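Local coordinates for protein (TC3 transposase) (Caenorhabditis elegans, PDB 1TC3), which binds specifically to the terminal nucleotides of the Tc3 inverted repeat and cuts both strands at the ends of the element, leading to its excision and transposition, at a contact of chain A with DNA. Sequence-based numbering; all coordinates share one arbitrary frame.

Site 1: a contact of chain A with DNA. Residues 2-4, 33-34, 36-37. With nucleotides of chain B.
Helix 35-43 is the recognition helix of the helix-turn-helix in the specific DNA-binding domain, one part of the full transposase, and its His36 enters the major groove at DG10 and DG11 of chain B. CG lies anti to the backbone N (chi1 -165°), which carries the ring toward the bases. Its ND1 donates to the Hoogsteen-edge N7 of DG10 at 2.9 Å, with the acceptor tilted 20° from the ring plane. ND1 also lies close to O6 of DG10 and 2.7 Å from O6 of DG11, so one N-H is probably divided among three acceptors. An alanine here would probably leave both guanine edges without this donor and open a gap beside them.

Just before helix 35-43, Ser34 grips OP2 of the DG10 phosphate twice, through OG at 2.8 Å and the backbone N at 3.1 Å. Cys37 N donates almost straight to Ser34 OG (3.0 Å), helping to hold the hydroxyl oxygen against OP2. Arg33 NH1 makes a long salt bridge of 3.7 Å to DG10 OP1. That NH1 also bonds Ser4 O at 2.6 Å, tying the N-terminal arm to the phosphate. On the minor-groove side, Arg2 N hydrogen-bonds N3 of DA9 at 3.1 Å, and N2 of DG10 lies over the rim of one face of the Arg2 guanidinium.

Major-groove base reading, phosphate anchoring and the arm's minor-groove contact together set the domain on the transposon end.

Site 2: a contact of chain A with DNA. Residues 1, 3-5. With nucleotides of chain C; nucleotides of chain B.
Pro1, the first residue of the chain, sits in the minor groove between the strands, facing DT14 and DA15 of chain C on one side and DT8 and DA9 of chain B on the other.

The polar contacts centre on its ring nitrogen. Pro1 N lies 3.0 Å from O2 of DT14, the minor-groove carbonyl of the base, and 2.8 Å from the deoxyribose O4' of DA15. As the chain terminus this nitrogen can donate to both, one a base and the other a sugar. Any positive charge on it would probably be eased by the surrounding acceptors.

Van der Waals packing adds to the proline contact. Pro1 CD rests beside the sugar and base of DA15, 3.6 Å from N3. CA approaches C2 of DA13, the base paired with DT8, at 4.0 Å. A guanine in that place would point its C2 amino group toward Pro1 CA, which may contribute, with the other minor-groove contacts, to a preference for an A-T pair here. On the other strand, Pro1 CB packs 4.0 Å from C4 of the DA9 base.

Backbone contacts follow where the chain leaves the groove. Gly3 N makes a weak hydrogen bond to O4' of DA9 (3.1 Å), and its CA packs 3.8 Å from C4' of the same sugar. Across the groove, Ala5 N points nearly straight (175° at H) at OP1 of the DG16 phosphate, though at 3.5 Å the bond is weak. The Ala5 methyl lies beside the same oxygen. Ser4 presents CB rather than its hydroxyl to this phosphate, because chi1 of 26° turns OG away.

The site belongs to the extended N-terminal arm ahead of helix 8-19, which runs from the groove floor out between the two backbones toward the helical domain.

Site 1: a contact of chain A with DNA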
# COMPACT_ATOMS: atom_id res chain seq x y z
N ARG A 2 -1.20 0.69 14.61
CA ARG A 2 -2.56 1.13 14.85
C ARG A 2 -3.58 0.33 14.09
O ARG A 2 -4.78 0.31 14.41
CB ARG A 2 -2.71 2.62 14.66
CG ARG A 2 -1.82 3.41 15.61
CD ARG A 2 -2.42 3.54 17.01
NE ARG A 2 -1.79 4.62 17.76
CZ ARG A 2 -2.38 5.77 18.02
NH1 ARG A 2 -3.64 6.00 17.60
NH2 ARG A 2 -1.69 6.69 18.69
N GLY A 3 -3.06 -0.35 13.08
CA GLY A 3 -3.89 -1.20 12.26
C GLY A 3 -3.13 -2.42 11.77
O GLY A 3 -1.92 -2.55 11.96
N SER A 4 -3.83 -3.31 11.10
CA SER A 4 -3.23 -4.51 10.59
C SER A 4 -2.27 -4.27 9.47
O SER A 4 -2.36 -3.28 8.72
CB SER A 4 -4.25 -5.49 10.09
OG SER A 4 -5.43 -4.82 9.70
N ARG A 33 -7.18 2.09 3.17
CA ARG A 33 -5.98 2.07 3.95
C ARG A 33 -5.37 3.46 3.99
O ARG A 33 -5.49 4.22 3.06
CB ARG A 33 -4.96 1.12 3.34
CG ARG A 33 -5.24 -0.34 3.65
CD ARG A 33 -5.52 -0.63 5.12
NE ARG A 33 -5.61 -2.07 5.34
CZ ARG A 33 -4.99 -2.75 6.29
NH1 ARG A 33 -4.20 -2.17 7.20
NH2 ARG A 33 -5.16 -4.07 6.35
N SER A 34 -4.70 3.78 5.08
CA SER A 34 -4.04 5.05 5.26
C SER A 34 -2.99 5.25 4.16
O SER A 34 -2.44 4.31 3.59
CB SER A 34 -3.35 5.05 6.62
OG SER A 34 -2.15 4.29 6.58
N HIS A 36 -0.25 6.63 4.65
CA HIS A 36 0.95 6.30 5.37
C HIS A 36 1.41 4.89 5.05
O HIS A 36 2.53 4.68 4.58
CB HIS A 36 0.79 6.47 6.90
CG HIS A 36 2.10 6.48 7.64
ND1 HIS A 36 2.14 6.66 9.01
CD2 HIS A 36 3.38 6.33 7.19
CE1 HIS A 36 3.43 6.66 9.34
NE2 HIS A 36 4.20 6.47 8.27
N CYS A 37 0.58 3.89 5.28
CA CYS A 37 1.13 2.60 4.95
C CYS A 37 1.43 2.52 3.49
O CYS A 37 2.54 2.20 3.05
CB CYS A 37 0.34 1.39 5.44
SG CYS A 37 -1.39 1.69 5.23
P DA B 9 2.53 -0.04 8.60
OP1 DA B 9 2.51 -1.34 7.91
OP2 DA B 9 3.25 1.11 7.98
O5' DA B 9 1.01 0.34 8.88
C5' DA B 9 0.27 -0.65 9.47
C4' DA B 9 -1.05 -0.11 9.95
O4' DA B 9 -0.89 0.68 11.15
C3' DA B 9 -1.80 0.73 8.94
O3' DA B 9 -3.22 0.38 9.02
C2' DA B 9 -1.39 2.14 9.36
C1' DA B 9 -0.89 2.04 10.80
N9 DA B 9 0.46 2.59 11.02
C8 DA B 9 1.53 2.73 10.18
N7 DA B 9 2.59 3.27 10.73
C5 DA B 9 2.18 3.56 12.01
C6 DA B 9 2.85 4.14 13.09
N6 DA B 9 4.12 4.60 13.00
N1 DA B 9 2.18 4.25 14.26
C2 DA B 9 0.93 3.78 14.33
N3 DA B 9 0.20 3.20 13.38
C4 DA B 9 0.89 3.12 12.22
P DG B 10 -4.26 1.47 8.60
OP1 DG B 10 -5.66 0.98 8.56
OP2 DG B 10 -3.61 2.00 7.39
O5' DG B 10 -4.11 2.46 9.86
C5' DG B 10 -5.01 2.44 10.94
C4' DG B 10 -4.99 3.77 11.69
O4' DG B 10 -3.65 4.25 11.86
C3' DG B 10 -5.74 4.91 11.01
O3' DG B 10 -6.90 5.25 11.74
C2' DG B 10 -4.75 6.08 10.92
C1' DG B 10 -3.64 5.68 11.87
N9 DG B 10 -2.28 6.04 11.48
C8 DG B 10 -1.56 5.62 10.38
N7 DG B 10 -0.30 5.97 10.41
C5 DG B 10 -0.16 6.54 11.67
C6 DG B 10 0.97 7.10 12.24
O6 DG B 10 2.09 7.13 11.74
N1 DG B 10 0.71 7.60 13.51
C2 DG B 10 -0.52 7.57 14.12
N2 DG B 10 -0.55 8.12 15.34
N3 DG B 10 -1.62 7.04 13.59
C4 DG B 10 -1.36 6.57 12.35
P DG B 11 -7.99 6.32 11.26
OP1 DG B 11 -9.11 6.38 12.24
OP2 DG B 11 -8.24 6.15 9.79
O5' DG B 11 -7.17 7.63 11.54
C5' DG B 11 -6.94 7.95 12.87
C4' DG B 11 -6.14 9.22 12.88
O4' DG B 11 -4.77 8.98 12.43
C3' DG B 11 -6.70 10.22 11.90
O3' DG B 11 -6.61 11.49 12.49
C2' DG B 11 -5.75 10.09 10.71
C1' DG B 11 -4.46 9.97 11.48
N9 DG B 11 -3.38 9.56 10.63
C8 DG B 11 -3.46 8.92 9.43
N7 DG B 11 -2.29 8.75 8.85
C5 DG B 11 -1.39 9.32 9.76
C6 DG B 11 0.03 9.42 9.71
O6 DG B 11 0.80 9.02 8.83
N1 DG B 11 0.56 10.03 10.84
C2 DG B 11 -0.20 10.49 11.88
N2 DG B 11 0.51 11.05 12.85
N3 DG B 11 -1.53 10.42 11.96
C4 DG B 11 -2.05 9.84 10.85

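Site 2: a contact of chain A with DNA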
# COMPACT_ATOMS: atom_id res chain seq x y z
N PRO A 1 0.79 -2.34 15.14
CA PRO A 1 0.62 -0.93 14.96
C PRO A 1 -0.81 -0.46 15.14
O PRO A 1 -1.57 -1.15 15.79
CB PRO A 1 1.31 -0.56 13.65
CG PRO A 1 2.34 -1.65 13.41
CD PRO A 1 1.90 -2.83 14.27
N GLY A 3 -3.06 -0.35 13.08
CA GLY A 3 -3.89 -1.20 12.26
C GLY A 3 -3.13 -2.42 11.77
O GLY A 3 -1.92 -2.55 11.96
N SER A 4 -3.83 -3.31 11.10
CA SER A 4 -3.23 -4.51 10.59
C SER A 4 -2.27 -4.27 9.47
O SER A 4 -2.36 -3.28 8.72
CB SER A 4 -4.25 -5.49 10.09
OG SER A 4 -5.43 -4.82 9.70
N ALA A 5 -1.34 -5.20 9.37
CA ALA A 5 -0.36 -5.13 8.31
C ALA A 5 -1.03 -5.46 6.97
O ALA A 5 -2.08 -6.08 6.91
CB ALA A 5 0.82 -6.01 8.67
P DA C 13 -0.03 6.42 23.20
OP1 DA C 13 -1.03 7.44 23.60
OP2 DA C 13 1.11 6.07 24.09
O5' DA C 13 -0.90 5.14 22.86
C5' DA C 13 -2.27 5.37 22.51
C4' DA C 13 -2.66 4.30 21.52
O4' DA C 13 -1.62 4.24 20.50
C3' DA C 13 -2.66 2.89 22.09
O3' DA C 13 -3.43 2.07 21.23
C2' DA C 13 -1.19 2.49 22.01
C1' DA C 13 -0.87 3.05 20.63
N9 DA C 13 0.55 3.34 20.44
C8 DA C 13 1.47 3.94 21.25
N7 DA C 13 2.67 3.98 20.73
C5 DA C 13 2.55 3.33 19.50
C6 DA C 13 3.47 3.01 18.46
N6 DA C 13 4.76 3.36 18.45
N1 DA C 13 3.00 2.37 17.39
C2 DA C 13 1.71 2.04 17.37
N3 DA C 13 0.76 2.24 18.30
C4 DA C 13 1.24 2.93 19.32
P DT C 14 -4.72 1.32 21.78
OP1 DT C 14 -5.97 2.12 21.56
OP2 DT C 14 -4.39 0.87 23.15
O5' DT C 14 -4.73 0.06 20.81
C5' DT C 14 -4.25 0.28 19.50
C4' DT C 14 -3.07 -0.58 19.13
O4' DT C 14 -1.80 -0.00 19.50
C3' DT C 14 -3.01 -2.03 19.61
O3' DT C 14 -3.03 -2.84 18.46
C2' DT C 14 -1.63 -2.12 20.26
C1' DT C 14 -0.91 -1.08 19.41
N1 DT C 14 0.35 -0.69 19.98
C2 DT C 14 1.39 -0.85 19.07
O2 DT C 14 1.25 -1.31 17.96
N3 DT C 14 2.61 -0.47 19.54
C4 DT C 14 2.88 0.03 20.80
O4 DT C 14 4.04 0.30 21.06
C5 DT C 14 1.73 0.17 21.69
C7 DT C 14 1.91 0.71 23.08
C6 DT C 14 0.53 -0.19 21.24
P DA C 15 -4.15 -3.94 18.29
OP1 DA C 15 -5.44 -3.25 18.03
OP2 DA C 15 -4.01 -4.86 19.43
O5' DA C 15 -3.67 -4.73 16.99
C5' DA C 15 -3.47 -4.04 15.77
C4' DA C 15 -2.40 -4.68 14.92
O4' DA C 15 -1.10 -4.42 15.49
C3' DA C 15 -2.46 -6.18 14.71
O3' DA C 15 -1.70 -6.45 13.54
C2' DA C 15 -1.69 -6.65 15.96
C1' DA C 15 -0.56 -5.62 16.04
N9 DA C 15 -0.08 -5.22 17.37
C8 DA C 15 -0.98 -5.01 18.38
N7 DA C 15 -0.45 -4.54 19.49
C5 DA C 15 0.90 -4.39 19.20
C6 DA C 15 2.01 -3.95 19.97
N6 DA C 15 1.88 -3.56 21.24
N1 DA C 15 3.24 -3.94 19.39
C2 DA C 15 3.33 -4.33 18.10
N3 DA C 15 2.35 -4.78 17.28
C4 DA C 15 1.15 -4.80 17.89
P DG C 16 -1.89 -7.88 12.87
OP1 DG C 16 -1.35 -7.94 11.49
OP2 DG C 16 -3.31 -8.22 13.13
O5' DG C 16 -0.87 -8.73 13.74
C5' DG C 16 0.50 -8.62 13.30
C4' DG C 16 1.40 -9.53 14.12
O4' DG C 16 1.66 -8.88 15.41
C3' DG C 16 0.77 -10.89 14.44
O3' DG C 16 1.79 -11.88 14.66
C2' DG C 16 0.04 -10.56 15.74
C1' DG C 16 1.12 -9.71 16.42
N9 DG C 16 0.69 -8.99 17.62
C8 DG C 16 -0.57 -8.86 18.18
N7 DG C 16 -0.59 -8.20 19.31
C5 DG C 16 0.75 -7.89 19.55
C6 DG C 16 1.34 -7.16 20.62
O6 DG C 16 0.76 -6.67 21.62
N1 DG C 16 2.74 -7.06 20.46
C2 DG C 16 3.44 -7.57 19.38
N2 DG C 16 4.77 -7.37 19.37
N3 DG C 16 2.88 -8.25 18.38
C4 DG C 16 1.55 -8.37 18.53
P DT B 8 8.68 -1.37 10.44
OP1 DT B 8 8.44 -2.35 9.35
OP2 DT B 8 9.62 -0.24 10.25
O5' DT B 8 7.24 -0.87 10.97
C5' DT B 8 6.27 -1.88 10.80
C4' DT B 8 4.92 -1.35 11.17
O4' DT B 8 5.12 -0.78 12.47
C3' DT B 8 4.46 -0.19 10.29
O3' DT B 8 3.06 -0.21 10.10
C2' DT B 8 4.87 1.01 11.11
C1' DT B 8 4.53 0.48 12.48
N1 DT B 8 5.13 1.26 13.53
C2 DT B 8 4.31 1.58 14.58
O2 DT B 8 3.17 1.22 14.65
N3 DT B 8 4.86 2.38 15.55
C4 DT B 8 6.15 2.89 15.52
O4 DT B 8 6.53 3.59 16.46
C5 DT B 8 6.97 2.48 14.38
C7 DT B 8 8.38 2.98 14.25
C6 DT B 8 6.43 1.70 13.43
P DA B 9 2.53 -0.04 8.60
OP1 DA B 9 2.51 -1.34 7.91
OP2 DA B 9 3.25 1.11 7.98
O5' DA B 9 1.01 0.34 8.88
C5' DA B 9 0.27 -0.65 9.47
C4' DA B 9 -1.05 -0.11 9.95
O4' DA B 9 -0.89 0.68 11.15
C3' DA B 9 -1.80 0.73 8.94
O3' DA B 9 -3.22 0.38 9.02
C2' DA B 9 -1.39 2.14 9.36
C1' DA B 9 -0.89 2.04 10.80
N9 DA B 9 0.46 2.59 11.02
C8 DA B 9 1.53 2.73 10.18
N7 DA B 9 2.59 3.27 10.73
C5 DA B 9 2.18 3.56 12.01
C6 DA B 9 2.85 4.14 13.09
N6 DA B 9 4.12 4.60 13.00
N1 DA B 9 2.18 4.25 14.26
C2 DA B 9 0.93 3.78 14.33
N3 DA B 9 0.20 3.20 13.38
C4 DA B 9 0.89 3.12 12.22

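Sites 1 and 2 lie about 6 Å apart, measured between the centres of their C-alpha atoms, and share Gly3 and Ser4 of the N-terminal arm. Site 1 joins that arm to the start of helix 35-43 around one strand of the duplex; site 2 carries it into the minor groove, where it also reaches chain C. DA9 of chain B takes part in both. One small domain thus touches both grooves and both strands, combining a recognition helix with an N-terminal arm. This dual reading would extend the stretch of inverted repeat inspected and probably sharpen recognition of the transposon end.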